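Local coordinates for protein putative ABC transporter subunit, substrate-binding component (PDB 4EVS) that binds 4-hydroxybenzoate and probably delivers such lignin-derived aromatic acids to an ABC transporter as its solute-binding component, at residues I216-K221 with S245-I249. Sequence-based numbering, arbitrary orientation.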
loop_
_atom_site.group_PDB
_atom_site.type_symbol
_atom_site.label_atom_id
_atom_site.label_comp_id
_atom_site.label_asym_id
_atom_site.label_seq_id
_atom_site.Cartn_x
_atom_site.Cartn_y
_atom_site.Cartn_z
ATOM N N ILE A 216 -21.789 -1.014 8.205
ATOM C CA ILE A 216 -22.947 -1.630 7.577
ATOM C C ILE A 216 -23.950 -2.112 8.639
ATOM O O ILE A 216 -25.137 -1.794 8.584
ATOM C CB ILE A 216 -22.554 -2.805 6.690
ATOM C CG1 ILE A 216 -21.761 -2.273 5.526
ATOM C CG2 ILE A 216 -23.830 -3.588 6.192
ATOM C CD1 ILE A 216 -21.036 -3.402 4.690
ATOM N N ASP A 217 -23.472 -2.884 9.611
ATOM C CA ASP A 217 -24.395 -3.618 10.483
ATOM C C ASP A 217 -25.079 -2.741 11.506
ATOM O O ASP A 217 -26.133 -3.133 12.013
ATOM C CB ASP A 217 -23.720 -4.799 11.175
ATOM C CG ASP A 217 -23.395 -5.928 10.226
ATOM O OD1 ASP A 217 -23.799 -5.897 9.044
ATOM O OD2 ASP A 217 -22.718 -6.886 10.666
ATOM N N ASN A 218 -24.486 -1.578 11.818
ATOM C CA ASN A 218 -25.132 -0.576 12.670
ATOM C C ASN A 218 -25.994 0.417 11.875
ATOM O O ASN A 218 -26.575 1.338 12.453
ATOM C CB ASN A 218 -24.108 0.111 13.566
ATOM C CG ASN A 218 -23.576 -0.847 14.624
ATOM O OD1 ASN A 218 -24.305 -1.264 15.559
ATOM N ND2 ASN A 218 -22.331 -1.266 14.448
ATOM N N GLY A 219 -26.137 0.172 10.557
ATOM C CA GLY A 219 -27.179 0.859 9.775
ATOM C C GLY A 219 -26.795 2.163 9.152
ATOM O O GLY A 219 -27.630 2.833 8.538
ATOM N N LEU A 220 -25.525 2.560 9.286
ATOM C CA LEU A 220 -25.146 3.883 8.805
ATOM C C LEU A 220 -25.294 3.947 7.290
ATOM O O LEU A 220 -25.738 4.942 6.739
ATOM C CB LEU A 220 -23.736 4.254 9.240
ATOM C CG LEU A 220 -23.580 4.803 10.664
ATOM C CD1 LEU A 220 -24.038 3.765 11.711
ATOM C CD2 LEU A 220 -22.144 5.159 10.935
ATOM N N LYS A 221 -24.854 2.888 6.609
ATOM C CA LYS A 221 -24.872 2.884 5.146
ATOM C C LYS A 221 -26.291 3.005 4.602
ATOM O O LYS A 221 -26.556 3.848 3.702
ATOM C CB LYS A 221 -24.203 1.630 4.592
ATOM C CG LYS A 221 -24.062 1.590 3.063
ATOM C CD LYS A 221 -23.304 0.364 2.628
ATOM C CE LYS A 221 -22.703 0.462 1.229
ATOM N NZ LYS A 221 -23.710 0.695 0.274
ATOM N N SER A 245 -23.481 -6.360 0.798
ATOM C CA SER A 245 -23.725 -5.058 1.424
ATOM C C SER A 245 -22.614 -4.026 1.220
ATOM O O SER A 245 -22.813 -2.824 1.442
ATOM C CB SER A 245 -24.035 -5.198 2.896
ATOM O OG SER A 245 -25.301 -5.774 3.017
ATOM N N GLY A 246 -21.448 -4.457 0.795
ATOM C CA GLY A 246 -20.383 -3.519 0.486
ATOM C C GLY A 246 -20.569 -2.763 -0.812
ATOM O O GLY A 246 -19.849 -1.785 -1.070
ATOM N N ILE A 247 -21.511 -3.205 -1.650
ATOM C CA ILE A 247 -21.699 -2.639 -2.954
ATOM C C ILE A 247 -21.947 -1.158 -2.783
ATOM O O ILE A 247 -22.773 -0.724 -1.973
ATOM C CB ILE A 247 -22.845 -3.336 -3.761
ATOM C CG1 ILE A 247 -22.398 -4.752 -4.146
ATOM C CG2 ILE A 247 -23.217 -2.480 -4.991
ATOM C CD1 ILE A 247 -23.541 -5.673 -4.736
ATOM N N GLY A 248 -21.217 -0.376 -3.542
ATOM C CA GLY A 248 -21.351 1.082 -3.489
ATOM C C GLY A 248 -20.309 1.837 -2.672
ATOM O O GLY A 248 -20.175 3.056 -2.793
ATOM N N ILE A 249 -19.529 1.123 -1.873
ATOM C CA ILE A 249 -18.458 1.757 -1.134
ATOM C C ILE A 249 -17.430 2.301 -2.132
ATOM O O ILE A 249 -17.046 1.609 -3.054
ATOM C CB ILE A 249 -17.751 0.780 -0.152
ATOM C CG1 ILE A 249 -18.692 0.436 1.007
ATOM C CG2 ILE A 249 -16.468 1.415 0.365
ATOM C CD1 ILE A 249 -18.228 -0.732 1.881
#
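Start with Lys221, whose side chain spans the gap between the two segments. Its chi1 to chi3 are all t, so the chain runs out nearly straight, and only chi4, at m, bends the tip so that NZ donates a 2.8 Å hydrogen bond to the carbonyl O of Ile247. That carbonyl belongs to the central peptide of the type II turn Gly246 to Ile249, closed by Ile249 N to Gly246 O at 3.0 Å; Gly248 takes the positive phi such a turn needs at its third position. On the way, Lys221 CE passes 3.3 Å from Ser245 O and 4.0 Å from Ile249 CG1. Ile216, in the mt rotamer, packs its CG2 3.7 Å from Ser245 CB. Behind Lys221 the helix ends in a Schellman motif, with Gly219, at positive phi, as its C-prime residue: Leu220 N bonds Tyr215 O, and Gly219 N bonds Ile216 O at 3.0 Å. Backbone hydrogen bonds tie Gly248 and Ile249 to Val345 of strand 335-348. The contact thus joins a Schellman-capped helix end to the turn leading into strand 250-253, in the alternating helix-strand architecture of a periplasmic binding protein lobe.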